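MAU2 chromatid cohesion factor homolog (Saccharomyces cerevisiae, PDB 4XDN) forms a complex with SCC2 that is required for cohesin to associate with chromosomes, and so takes part in sister chromatid cohesion. Local coordinates at residues K488-T493 with I500-V505; S452-Y457 with T506-F511; Q478-W483 with N520-S525; D235-L240 with M261-C266. All coordinates share one frame; numbering follows the deposited sequence.

Contact 1. Residues K488-T493 with I500-V505; sequences KLLQET and IWECTV
Leu490 meets Glu502 and Val505 at the turn end of an antiparallel helical hairpin, in which helix 472-490 is followed by helix 499-513, which runs back beside it. Along 488-493, Leu490 is the residue that bridges the gap. Its CG stands anti to the backbone N (chi1 -173°), which sends CD2 across to the second helix. There the methyl lies 3.8 Å from Val505 CG2, the two side chains sliding past each other in opposite directions. The same Leu490 CD2 also sits 3.8 Å from Glu502 OE2, brought within range by the bend of the glutamate chain at chi2 (-69°). That approach is van der Waals only. Met450 of helix 446-466 and Leu495 of the connecting loop also pack on Leu490. A type I beta turn from Leu490 to Thr493 follows. Thr493 OG1 donates to Leu490 O at 3.2 Å, standing above the carbonyl plane, with a C=O...donor angle of 104°. On the opposing helix the backbone N and the hydroxyl of Thr504 grip Ile500 O from opposite faces of its plane. Of these two bonds the hydroxyl's is the shorter, Thr504 OG1 lying 2.7 Å from Ile500 O.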
loop_
_atom_site.group_PDB
_atom_site.type_symbol
_atom_site.label_atom_id
_atom_site.label_comp_id
_atom_site.label_asym_id
_atom_site.label_seq_id
_atom_site.Cartn_x
_atom_site.Cartn_y
_atom_site.Cartn_z
ATOM N N LYS A 488 0.684 21.759 -7.245
ATOM C CA LYS A 488 1.348 20.887 -8.205
ATOM C C LYS A 488 1.162 19.415 -7.848
ATOM O O LYS A 488 0.804 18.606 -8.701
ATOM C CB LYS A 488 2.839 21.225 -8.284
ATOM C CG LYS A 488 3.600 20.435 -9.338
ATOM C CD LYS A 488 4.777 21.232 -9.880
ATOM C CE LYS A 488 5.491 20.488 -11.000
ATOM N NZ LYS A 488 6.235 19.299 -10.497
ATOM N N LEU A 489 1.401 19.073 -6.586
ATOM C CA LEU A 489 1.262 17.694 -6.132
ATOM C C LEU A 489 -0.200 17.261 -6.132
ATOM O O LEU A 489 -0.517 16.131 -6.498
ATOM C CB LEU A 489 1.858 17.526 -4.731
ATOM C CG LEU A 489 3.366 17.757 -4.598
ATOM C CD1 LEU A 489 3.783 17.709 -3.138
ATOM C CD2 LEU A 489 4.152 16.735 -5.410
ATOM N N LEU A 490 -1.088 18.161 -5.725
ATOM C CA LEU A 490 -2.512 17.848 -5.653
ATOM C C LEU A 490 -3.063 17.484 -7.023
ATOM O O LEU A 490 -3.938 16.629 -7.145
ATOM C CB LEU A 490 -3.297 19.032 -5.084
ATOM C CG LEU A 490 -4.787 18.806 -4.792
ATOM C CD1 LEU A 490 -5.034 17.583 -3.913
ATOM C CD2 LEU A 490 -5.382 20.046 -4.142
ATOM N N GLN A 491 -2.533 18.135 -8.052
ATOM C CA GLN A 491 -3.070 18.014 -9.400
ATOM C C GLN A 491 -2.711 16.678 -10.055
ATOM O O GLN A 491 -3.326 16.289 -11.046
ATOM C CB GLN A 491 -2.565 19.177 -10.256
ATOM C CG GLN A 491 -3.325 19.378 -11.556
ATOM C CD GLN A 491 -2.984 20.694 -12.234
ATOM O OE1 GLN A 491 -2.347 21.564 -11.640
ATOM N NE2 GLN A 491 -3.407 20.844 -13.484
ATOM N N GLU A 492 -1.726 15.981 -9.495
ATOM C CA GLU A 492 -1.284 14.695 -10.029
ATOM C C GLU A 492 -1.595 13.534 -9.078
ATOM O O GLU A 492 -1.044 12.442 -9.223
ATOM C CB GLU A 492 0.217 14.740 -10.337
ATOM C CG GLU A 492 1.100 15.115 -9.156
ATOM C CD GLU A 492 2.539 15.394 -9.561
ATOM O OE1 GLU A 492 2.764 15.833 -10.710
ATOM O OE2 GLU A 492 3.445 15.173 -8.730
ATOM N N THR A 493 -2.485 13.777 -8.117
ATOM C CA THR A 493 -2.962 12.738 -7.204
ATOM C C THR A 493 -4.487 12.680 -7.218
ATOM O O THR A 493 -5.140 13.586 -7.736
ATOM C CB THR A 493 -2.486 12.978 -5.756
ATOM O OG1 THR A 493 -2.978 14.240 -5.285
ATOM C CG2 THR A 493 -0.967 12.963 -5.680
ATOM N N ILE A 500 -12.623 16.301 1.597
ATOM C CA ILE A 500 -11.917 16.763 2.788
ATOM C C ILE A 500 -10.682 17.558 2.381
ATOM O O ILE A 500 -10.415 18.628 2.925
ATOM C CB ILE A 500 -11.507 15.584 3.709
ATOM C CG1 ILE A 500 -12.746 15.025 4.416
ATOM C CG2 ILE A 500 -10.457 16.024 4.741
ATOM C CD1 ILE A 500 -12.477 13.835 5.321
ATOM N N TRP A 501 -9.939 17.036 1.413
ATOM C CA TRP A 501 -8.725 17.691 0.950
ATOM C C TRP A 501 -9.035 18.959 0.166
ATOM O O TRP A 501 -8.410 19.992 0.387
ATOM C CB TRP A 501 -7.897 16.732 0.092
ATOM C CG TRP A 501 -7.046 15.816 0.907
ATOM C CD1 TRP A 501 -7.454 14.707 1.588
ATOM C CD2 TRP A 501 -5.637 15.932 1.135
ATOM N NE1 TRP A 501 -6.386 14.124 2.225
ATOM C CE2 TRP A 501 -5.258 14.857 1.963
ATOM C CE3 TRP A 501 -4.659 16.839 0.719
ATOM C CZ2 TRP A 501 -3.946 14.664 2.384
ATOM C CZ3 TRP A 501 -3.356 16.646 1.134
ATOM C CH2 TRP A 501 -3.011 15.567 1.959
ATOM N N GLU A 502 -9.999 18.877 -0.746
ATOM C CA GLU A 502 -10.382 20.025 -1.562
ATOM C C GLU A 502 -10.915 21.162 -0.703
ATOM O O GLU A 502 -10.668 22.335 -0.986
ATOM C CB GLU A 502 -11.433 19.623 -2.598
ATOM C CG GLU A 502 -10.853 18.990 -3.852
ATOM C CD GLU A 502 -10.070 19.978 -4.701
ATOM O OE1 GLU A 502 -10.488 21.152 -4.797
ATOM O OE2 GLU A 502 -9.031 19.580 -5.271
ATOM N N CYS A 503 -11.651 20.807 0.345
ATOM C CA CYS A 503 -12.225 21.802 1.238
ATOM C C CYS A 503 -11.133 22.448 2.080
ATOM O O CYS A 503 -11.166 23.652 2.333
ATOM C CB CYS A 503 -13.288 21.173 2.141
ATOM S SG CYS A 503 -14.202 22.383 3.137
ATOM N N THR A 504 -10.165 21.647 2.511
ATOM C CA THR A 504 -9.052 22.160 3.302
ATOM C C THR A 504 -8.290 23.218 2.507
ATOM O O THR A 504 -7.913 24.259 3.047
ATOM C CB THR A 504 -8.092 21.028 3.725
ATOM O OG1 THR A 504 -8.797 20.082 4.535
ATOM C CG2 THR A 504 -6.911 21.573 4.520
ATOM N N VAL A 505 -8.081 22.950 1.222
ATOM C CA VAL A 505 -7.380 23.884 0.346
ATOM C C VAL A 505 -8.146 25.202 0.253
ATOM O O VAL A 505 -7.561 26.275 0.392
ATOM C CB VAL A 505 -7.179 23.286 -1.068
ATOM C CG1 VAL A 505 -6.591 24.316 -2.029
ATOM C CG2 VAL A 505 -6.274 22.071 -1.001
#

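Contact 2. Residues S452-Y457 with T506-F511; sequences SLLNCY and TILWLF
Leu454 and Leu508 supply the apolar part of this contact between helices 446-466 and 499-513. Leu454 CD2 and Leu508 CD1 are 3.9 Å apart; the two side chains cross at about a right angle, and one methyl of each makes the touch. Leu508 points its CB at the other helix and holds CG anti to the carbonyl carbon (chi1 -70°). Both leucines also pack on apolar side chains of the second protein chain, which makes this seam part of a larger interface.

The aromatic part belongs to Tyr457. With chi1 at 178° its ring extends toward helix 499-513, and the CE1 edge comes 3.9 Å from Leu508 O, which lies near the ring plane; Leu508 CB is 4.4 Å from the same Tyr457 CE1.

Polar bonding falls to a neighbour just past the segment: Ser512 OG is hydrogen-bonded to Tyr457 OH as well as to Leu508 O, tying the far end of the ring to the helix it borders. Helices 446-466 and 499-513, first and third of three successive helices, touch directly while 472-490 packs against both; such stacking is consistent with the TPR-like superhelix of the Scc4 family.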
loop_
_atom_site.group_PDB
_atom_site.type_symbol
_atom_site.label_atom_id
_atom_site.label_comp_id
_atom_site.label_asym_id
_atom_site.label_seq_id
_atom_site.Cartn_x
_atom_site.Cartn_y
_atom_site.Cartn_z
ATOM N N SER A 452 2.515 17.750 5.015
ATOM C CA SER A 452 3.634 18.548 5.498
ATOM C C SER A 452 3.589 19.964 4.922
ATOM O O SER A 452 3.851 20.935 5.628
ATOM C CB SER A 452 4.962 17.876 5.141
ATOM O OG SER A 452 5.033 16.564 5.674
ATOM N N LEU A 453 3.250 20.076 3.642
ATOM C CA LEU A 453 3.216 21.374 2.975
ATOM C C LEU A 453 2.046 22.222 3.459
ATOM O O LEU A 453 2.167 23.442 3.572
ATOM C CB LEU A 453 3.137 21.200 1.456
ATOM C CG LEU A 453 4.427 20.777 0.745
ATOM C CD1 LEU A 453 4.141 20.436 -0.713
ATOM C CD2 LEU A 453 5.486 21.867 0.836
ATOM N N LEU A 454 0.920 21.576 3.742
ATOM C CA LEU A 454 -0.276 22.289 4.179
ATOM C C LEU A 454 -0.116 22.811 5.601
ATOM O O LEU A 454 -0.484 23.952 5.896
ATOM C CB LEU A 454 -1.506 21.384 4.082
ATOM C CG LEU A 454 -2.018 21.088 2.667
ATOM C CD1 LEU A 454 -3.116 20.043 2.708
ATOM C CD2 LEU A 454 -2.522 22.351 1.986
ATOM N N ASN A 455 0.429 21.979 6.485
ATOM C CA ASN A 455 0.747 22.426 7.836
ATOM C C ASN A 455 1.781 23.541 7.782
ATOM O O ASN A 455 1.694 24.515 8.525
ATOM C CB ASN A 455 1.270 21.274 8.695
ATOM C CG ASN A 455 0.173 20.333 9.146
ATOM O OD1 ASN A 455 -0.948 20.752 9.425
ATOM N ND2 ASN A 455 0.496 19.048 9.227
ATOM N N CYS A 456 2.755 23.390 6.889
ATOM C CA CYS A 456 3.804 24.387 6.723
ATOM C C CYS A 456 3.218 25.707 6.234
ATOM O O CYS A 456 3.640 26.778 6.669
ATOM C CB CYS A 456 4.871 23.888 5.746
ATOM S SG CYS A 456 6.288 24.990 5.565
ATOM N N TYR A 457 2.245 25.624 5.332
ATOM C CA TYR A 457 1.577 26.811 4.815
ATOM C C TYR A 457 0.781 27.498 5.920
ATOM O O TYR A 457 0.800 28.723 6.044
ATOM C CB TYR A 457 0.652 26.448 3.649
ATOM C CG TYR A 457 -0.111 27.628 3.089
ATOM C CD1 TYR A 457 -1.349 27.993 3.609
ATOM C CD2 TYR A 457 0.406 28.379 2.041
ATOM C CE1 TYR A 457 -2.047 29.072 3.102
ATOM C CE2 TYR A 457 -0.286 29.460 1.527
ATOM C CZ TYR A 457 -1.512 29.802 2.060
ATOM O OH TYR A 457 -2.203 30.879 1.551
ATOM N N THR A 506 -9.452 25.110 0.019
ATOM C CA THR A 506 -10.306 26.290 -0.084
ATOM C C THR A 506 -10.288 27.102 1.211
ATOM O O THR A 506 -10.110 28.321 1.192
ATOM C CB THR A 506 -11.765 25.899 -0.410
ATOM O OG1 THR A 506 -11.809 25.207 -1.662
ATOM C CG2 THR A 506 -12.666 27.134 -0.484
ATOM N N ILE A 507 -10.485 26.408 2.327
ATOM C CA ILE A 507 -10.506 27.028 3.647
ATOM C C ILE A 507 -9.207 27.778 3.940
ATOM O O ILE A 507 -9.232 28.922 4.402
ATOM C CB ILE A 507 -10.761 25.956 4.739
ATOM C CG1 ILE A 507 -12.260 25.803 5.017
ATOM C CG2 ILE A 507 -10.072 26.312 6.055
ATOM C CD1 ILE A 507 -13.155 25.775 3.785
ATOM N N LEU A 508 -8.077 27.131 3.673
ATOM C CA LEU A 508 -6.773 27.719 3.965
ATOM C C LEU A 508 -6.477 28.913 3.064
ATOM O O LEU A 508 -5.860 29.886 3.500
ATOM C CB LEU A 508 -5.664 26.672 3.818
ATOM C CG LEU A 508 -5.614 25.566 4.875
ATOM C CD1 LEU A 508 -4.525 24.565 4.528
ATOM C CD2 LEU A 508 -5.390 26.128 6.276
ATOM N N TRP A 509 -6.913 28.840 1.811
ATOM C CA TRP A 509 -6.726 29.949 0.883
ATOM C C TRP A 509 -7.540 31.157 1.332
ATOM O O TRP A 509 -7.033 32.276 1.378
ATOM C CB TRP A 509 -7.124 29.548 -0.537
ATOM C CG TRP A 509 -6.679 30.532 -1.581
ATOM C CD1 TRP A 509 -5.512 30.500 -2.291
ATOM C CD2 TRP A 509 -7.390 31.693 -2.032
ATOM N NE1 TRP A 509 -5.453 31.567 -3.153
ATOM C CE2 TRP A 509 -6.594 32.315 -3.014
ATOM C CE3 TRP A 509 -8.622 32.265 -1.701
ATOM C CZ2 TRP A 509 -6.990 33.480 -3.668
ATOM C CZ3 TRP A 509 -9.012 33.423 -2.354
ATOM C CH2 TRP A 509 -8.198 34.017 -3.324
ATOM N N LEU A 510 -8.804 30.924 1.669
ATOM C CA LEU A 510 -9.693 32.001 2.077
ATOM C C LEU A 510 -9.257 32.608 3.409
ATOM O O LEU A 510 -9.329 33.823 3.596
ATOM C CB LEU A 510 -11.135 31.496 2.168
ATOM C CG LEU A 510 -11.777 31.125 0.827
ATOM C CD1 LEU A 510 -13.115 30.436 1.039
ATOM C CD2 LEU A 510 -11.955 32.356 -0.051
ATOM N N PHE A 511 -8.797 31.764 4.329
ATOM C CA PHE A 511 -8.289 32.243 5.611
ATOM C C PHE A 511 -7.088 33.166 5.422
ATOM O O PHE A 511 -6.903 34.117 6.182
ATOM C CB PHE A 511 -7.889 31.069 6.514
ATOM C CG PHE A 511 -9.046 30.399 7.224
ATOM C CD1 PHE A 511 -10.337 30.901 7.149
ATOM C CD2 PHE A 511 -8.825 29.261 7.980
ATOM C CE1 PHE A 511 -11.377 30.275 7.808
ATOM C CE2 PHE A 511 -9.863 28.634 8.639
ATOM C CZ PHE A 511 -11.140 29.141 8.554
#

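Contact 3. Residues Q478-W483 with N520-S525; sequences QCNKVW and NPLPCS
Leu522 faces Cys479 and Asn480, its side chain projecting from an extended loop onto the flank of helix 472-490. Its CB points at the helix, and with chi1 -63° and chi2 164° together, CD1 is the methyl nearest the helix. That methyl, Leu522 CD1, rests 4.1 Å from Cys479 CB: the cysteine also points toward the loop, but its methylene rather than its sulfur makes the closer approach. In Asn480 the amide turns its nitrogen end inward, ND2 lying 4.3 Å from Leu522 CD1, while its OD1 is 5.9 Å from that same methyl. This is a loose touch at the margin of a small apolar patch.

The backbone of Leu522 is hydrogen-bonded to that of Ser512, and its side chain packs on His513, Tyr457 and, on helix 472-490 itself, Val476. Further along the loop Ser525 takes the N-cap position of helix 526-543, and its own N-H is held by Gln528 OE1, as in a capping box.

Elsewhere on helix 472-490, Lys481 NZ donates to Gln478 OE1 at 3.1 Å, in the carbonyl plane and on a lone pair (C=O...donor angle 133°). The helix thus bonds polar groups internally, and the loop's bonds described here go to residues outside both segments; between 478-483 and 520-525 the joining is dispersion at Leu522 CD1.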
loop_
_atom_site.group_PDB
_atom_site.type_symbol
_atom_site.label_atom_id
_atom_site.label_comp_id
_atom_site.label_asym_id
_atom_site.label_seq_id
_atom_site.Cartn_x
_atom_site.Cartn_y
_atom_site.Cartn_z
ATOM N N GLN A 478 7.380 32.742 0.945
ATOM C CA GLN A 478 7.357 31.355 1.394
ATOM C C GLN A 478 5.946 30.782 1.301
ATOM O O GLN A 478 5.766 29.623 0.923
ATOM C CB GLN A 478 7.885 31.241 2.825
ATOM C CG GLN A 478 9.384 31.480 2.952
ATOM C CD GLN A 478 10.208 30.474 2.171
ATOM O OE1 GLN A 478 9.772 29.348 1.933
ATOM N NE2 GLN A 478 11.403 30.881 1.759
ATOM N N CYS A 479 4.949 31.594 1.643
ATOM C CA CYS A 479 3.555 31.189 1.497
ATOM C C CYS A 479 3.247 30.880 0.035
ATOM O O CYS A 479 2.674 29.837 -0.282
ATOM C CB CYS A 479 2.610 32.278 2.013
ATOM S SG CYS A 479 2.427 32.338 3.807
ATOM N N ASN A 480 3.639 31.789 -0.853
ATOM C CA ASN A 480 3.403 31.617 -2.280
ATOM C C ASN A 480 4.179 30.421 -2.832
ATOM O O ASN A 480 3.668 29.668 -3.660
ATOM C CB ASN A 480 3.787 32.888 -3.038
ATOM C CG ASN A 480 3.116 34.130 -2.471
ATOM O OD1 ASN A 480 3.750 35.173 -2.313
ATOM N ND2 ASN A 480 1.830 34.021 -2.159
ATOM N N LYS A 481 5.411 30.258 -2.363
ATOM C CA LYS A 481 6.251 29.131 -2.752
ATOM C C LYS A 481 5.614 27.807 -2.335
ATOM O O LYS A 481 5.397 26.921 -3.163
ATOM C CB LYS A 481 7.642 29.269 -2.124
ATOM C CG LYS A 481 8.589 28.100 -2.387
ATOM C CD LYS A 481 9.787 28.136 -1.446
ATOM C CE LYS A 481 9.996 26.793 -0.756
ATOM N NZ LYS A 481 10.944 26.889 0.389
ATOM N N VAL A 482 5.326 27.682 -1.043
ATOM C CA VAL A 482 4.741 26.465 -0.494
ATOM C C VAL A 482 3.401 26.150 -1.154
ATOM O O VAL A 482 3.076 24.984 -1.377
ATOM C CB VAL A 482 4.553 26.582 1.042
ATOM C CG1 VAL A 482 3.643 25.479 1.583
ATOM C CG2 VAL A 482 5.903 26.539 1.744
ATOM N N TRP A 483 2.629 27.184 -1.473
ATOM C CA TRP A 483 1.295 26.981 -2.030
ATOM C C TRP A 483 1.346 26.372 -3.426
ATOM O O TRP A 483 0.582 25.460 -3.734
ATOM C CB TRP A 483 0.520 28.296 -2.078
ATOM C CG TRP A 483 -0.907 28.102 -2.483
ATOM C CD1 TRP A 483 -1.455 28.351 -3.708
ATOM C CD2 TRP A 483 -1.969 27.607 -1.661
ATOM N NE1 TRP A 483 -2.796 28.047 -3.696
ATOM C CE2 TRP A 483 -3.135 27.586 -2.451
ATOM C CE3 TRP A 483 -2.048 27.182 -0.329
ATOM C CZ2 TRP A 483 -4.367 27.160 -1.955
ATOM C CZ3 TRP A 483 -3.270 26.755 0.160
ATOM C CH2 TRP A 483 -4.413 26.749 -0.651
ATOM N N ASN A 520 -3.120 40.271 7.955
ATOM C CA ASN A 520 -2.430 40.660 6.727
ATOM C C ASN A 520 -2.693 39.664 5.600
ATOM O O ASN A 520 -1.840 38.834 5.291
ATOM C CB ASN A 520 -0.927 40.780 6.978
ATOM C CG ASN A 520 -0.598 41.804 8.048
ATOM O OD1 ASN A 520 -0.629 43.008 7.799
ATOM N ND2 ASN A 520 -0.279 41.327 9.247
ATOM N N PRO A 521 -3.880 39.750 4.977
ATOM C CA PRO A 521 -4.241 38.819 3.903
ATOM C C PRO A 521 -3.334 38.959 2.685
ATOM O O PRO A 521 -2.894 40.065 2.373
ATOM C CB PRO A 521 -5.682 39.218 3.563
ATOM C CG PRO A 521 -5.791 40.638 3.984
ATOM C CD PRO A 521 -4.920 40.772 5.192
ATOM N N LEU A 522 -3.061 37.845 2.011
ATOM C CA LEU A 522 -2.208 37.856 0.829
ATOM C C LEU A 522 -2.936 38.484 -0.355
ATOM O O LEU A 522 -4.166 38.484 -0.395
ATOM C CB LEU A 522 -1.765 36.438 0.472
ATOM C CG LEU A 522 -0.903 35.713 1.507
ATOM C CD1 LEU A 522 -0.866 34.224 1.207
ATOM C CD2 LEU A 522 0.506 36.289 1.532
ATOM N N PRO A 523 -2.178 39.024 -1.327
ATOM C CA PRO A 523 -2.798 39.594 -2.530
ATOM C C PRO A 523 -3.494 38.543 -3.394
ATOM O O PRO A 523 -3.059 37.395 -3.441
ATOM C CB PRO A 523 -1.612 40.207 -3.288
ATOM C CG PRO A 523 -0.526 40.346 -2.285
ATOM C CD PRO A 523 -0.718 39.226 -1.319
ATOM N N CYS A 524 -4.562 38.946 -4.076
ATOM C CA CYS A 524 -5.285 38.053 -4.972
ATOM C C CYS A 524 -6.205 38.844 -5.892
ATOM O O CYS A 524 -6.707 39.905 -5.520
ATOM C CB CYS A 524 -6.097 37.031 -4.175
ATOM S SG CYS A 524 -7.305 37.762 -3.049
ATOM N N SER A 525 -6.422 38.323 -7.095
ATOM C CA SER A 525 -7.316 38.959 -8.055
ATOM C C SER A 525 -8.770 38.725 -7.664
ATOM O O SER A 525 -9.077 37.820 -6.889
ATOM C CB SER A 525 -7.059 38.426 -9.464
ATOM O OG SER A 525 -7.396 37.053 -9.559
#

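Contact 4. Residues D235-L240 with M261-C266; sequences DALQEL and MVIQLC
Glu239 O, on the helix that sends Leu237 and Leu240 against Ile263, is gripped by two hydroxyls just past the segment, Ser242 OG and Thr243 OG1, at the C-terminal end of helix 234-241. This short helix and helix 250-266 run in opposed senses but steeply inclined, in an all-helical array consistent with the TPR-like superhelix of the Scc4 family; the even shorter helix 245-248 lies in the connection. The spacing is wide, 9.8 Å between Leu237 CA and Ile263 CA, and Leu237, Leu240 and Ile263 bridge it with their terminal methyls.

Ile263 does so from the second helix. Its CB points at the first helix, and CG1 stands anti to the carbonyl carbon (chi1 -71°), with the chain extended beyond it, so CD1 leads. The CB of Leu237 does not point straight at helix 250-266, but the end of the side chain turns in: its chi1 of -126° lies away from a staggered rotamer, and Leu237 CD1 ends 4.3 Å from Ile263 CD1. Its other neighbours include Ile232 of the preceding loop.

The rest of helix 250-266 is engaged on other flanks. Val262 and Leu265 pack on apolar side chains of the second protein chain, while Met261 and Gln264 touch helix 272-291. Within the helices the backbone bonds are regular, such as Cys266 N to Val262 O at 2.8 Å. Leu240, which also packs on Leu219 of helix 212-228, makes the tightest approach: its side chain meets that of Ile263 tip to tip, Leu240 CD2 lying 3.5 Å from Ile263 CD1, closer than carbon pairs usually come.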
loop_
_atom_site.group_PDB
_atom_site.type_symbol
_atom_site.label_atom_id
_atom_site.label_comp_id
_atom_site.label_asym_id
_atom_site.label_seq_id
_atom_site.Cartn_x
_atom_site.Cartn_y
_atom_site.Cartn_z
ATOM N N ASP A 235 -13.143 4.560 -17.296
ATOM C CA ASP A 235 -13.343 3.254 -17.916
ATOM C C ASP A 235 -12.806 2.129 -17.031
ATOM O O ASP A 235 -13.403 1.056 -16.956
ATOM C CB ASP A 235 -12.682 3.205 -19.299
ATOM C CG ASP A 235 -11.224 3.612 -19.265
ATOM O OD1 ASP A 235 -10.886 4.549 -18.514
ATOM O OD2 ASP A 235 -10.417 2.997 -19.993
ATOM N N ALA A 236 -11.686 2.377 -16.359
ATOM C CA ALA A 236 -11.132 1.410 -15.417
ATOM C C ALA A 236 -12.068 1.235 -14.227
ATOM O O ALA A 236 -12.218 0.133 -13.695
ATOM C CB ALA A 236 -9.756 1.852 -14.947
ATOM N N LEU A 237 -12.693 2.333 -13.815
ATOM C CA LEU A 237 -13.643 2.316 -12.708
ATOM C C LEU A 237 -14.877 1.497 -13.073
ATOM O O LEU A 237 -15.337 0.670 -12.287
ATOM C CB LEU A 237 -14.050 3.745 -12.331
ATOM C CG LEU A 237 -13.892 4.172 -10.870
ATOM C CD1 LEU A 237 -12.452 4.033 -10.404
ATOM C CD2 LEU A 237 -14.365 5.610 -10.696
ATOM N N GLN A 238 -15.412 1.733 -14.268
ATOM C CA GLN A 238 -16.571 0.989 -14.743
ATOM C C GLN A 238 -16.212 -0.475 -14.961
ATOM O O GLN A 238 -17.017 -1.368 -14.700
ATOM C CB GLN A 238 -17.112 1.595 -16.039
ATOM C CG GLN A 238 -17.705 2.987 -15.872
ATOM C CD GLN A 238 -18.249 3.547 -17.173
ATOM O OE1 GLN A 238 -18.380 2.828 -18.165
ATOM N NE2 GLN A 238 -18.567 4.837 -17.176
ATOM N N GLU A 239 -14.996 -0.715 -15.440
ATOM C CA GLU A 239 -14.520 -2.073 -15.664
ATOM C C GLU A 239 -14.433 -2.814 -14.335
ATOM O O GLU A 239 -14.745 -4.001 -14.253
ATOM C CB GLU A 239 -13.156 -2.062 -16.358
ATOM C CG GLU A 239 -12.717 -3.416 -16.890
ATOM C CD GLU A 239 -13.536 -3.874 -18.086
ATOM O OE1 GLU A 239 -14.034 -3.012 -18.838
ATOM O OE2 GLU A 239 -13.679 -5.100 -18.272
ATOM N N LEU A 240 -14.008 -2.099 -13.298
ATOM C CA LEU A 240 -13.921 -2.663 -11.955
ATOM C C LEU A 240 -15.305 -3.038 -11.430
ATOM O O LEU A 240 -15.495 -4.118 -10.876
ATOM C CB LEU A 240 -13.245 -1.669 -11.003
ATOM C CG LEU A 240 -13.185 -2.037 -9.516
ATOM C CD1 LEU A 240 -12.316 -3.266 -9.282
ATOM C CD2 LEU A 240 -12.672 -0.858 -8.704
ATOM N N MET A 261 -13.153 -0.895 -1.559
ATOM C CA MET A 261 -13.070 -0.360 -0.205
ATOM C C MET A 261 -11.963 0.684 -0.098
ATOM O O MET A 261 -12.152 1.743 0.502
ATOM C CB MET A 261 -12.826 -1.486 0.802
ATOM C CG MET A 261 -14.093 -2.044 1.431
ATOM S SD MET A 261 -14.922 -0.865 2.514
ATOM C CE MET A 261 -13.717 -0.692 3.828
ATOM N N VAL A 262 -10.808 0.381 -0.685
ATOM C CA VAL A 262 -9.674 1.297 -0.655
ATOM C C VAL A 262 -10.004 2.580 -1.415
ATOM O O VAL A 262 -9.585 3.666 -1.017
ATOM C CB VAL A 262 -8.407 0.649 -1.259
ATOM C CG1 VAL A 262 -7.261 1.657 -1.341
ATOM C CG2 VAL A 262 -7.984 -0.556 -0.435
ATOM N N ILE A 263 -10.752 2.451 -2.508
ATOM C CA ILE A 263 -11.145 3.613 -3.293
ATOM C C ILE A 263 -11.987 4.553 -2.434
ATOM O O ILE A 263 -11.759 5.762 -2.427
ATOM C CB ILE A 263 -11.929 3.209 -4.563
ATOM C CG1 ILE A 263 -10.986 2.554 -5.575
ATOM C CG2 ILE A 263 -12.583 4.429 -5.217
ATOM C CD1 ILE A 263 -11.688 1.856 -6.728
ATOM N N GLN A 264 -12.952 3.995 -1.706
ATOM C CA GLN A 264 -13.801 4.793 -0.824
ATOM C C GLN A 264 -12.978 5.431 0.286
ATOM O O GLN A 264 -13.231 6.568 0.685
ATOM C CB GLN A 264 -14.917 3.936 -0.219
ATOM C CG GLN A 264 -15.947 3.460 -1.227
ATOM C CD GLN A 264 -16.604 4.603 -1.972
ATOM O OE1 GLN A 264 -16.549 4.671 -3.199
ATOM N NE2 GLN A 264 -17.230 5.510 -1.231
ATOM N N LEU A 265 -11.990 4.691 0.775
ATOM C CA LEU A 265 -11.119 5.173 1.836
ATOM C C LEU A 265 -10.296 6.363 1.354
ATOM O O LEU A 265 -10.165 7.369 2.053
ATOM C CB LEU A 265 -10.203 4.044 2.318
ATOM C CG LEU A 265 -9.486 4.218 3.658
ATOM C CD1 LEU A 265 -10.485 4.369 4.792
ATOM C CD2 LEU A 265 -8.572 3.038 3.923
ATOM N N CYS A 266 -9.759 6.250 0.143
ATOM C CA CYS A 266 -8.898 7.283 -0.417
ATOM C C CYS A 266 -9.664 8.564 -0.744
ATOM O O CYS A 266 -9.096 9.657 -0.707
ATOM C CB CYS A 266 -8.199 6.756 -1.673
ATOM S SG CYS A 266 -6.910 5.529 -1.331
#

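Contacts 1, 2 and 3 belong to one cluster. Contacts 1 and 3 share helix 472-490, and contacts 1 and 2 share helix 499-513. The first two meet where Leu489 CD1 lies 3.7 Å from Leu453 CD1; contacts 2 and 3 meet where Tyr457 CE2 lies 3.4 Å from Trp483 CE3. Contact 4 touches none of the others; its nearest, contact 1, is about 19 Å away between centres, yet contact 4 lies closest to the middle of the chain. Contacts 1 to 3 are buried, with Glu502 and Asn480 partly exposed at contacts 1 and 3; contact 4 is only partly buried. Methyl packing dominates throughout, joined by a carboxylate in contact 1 and a ring edge in contact 2.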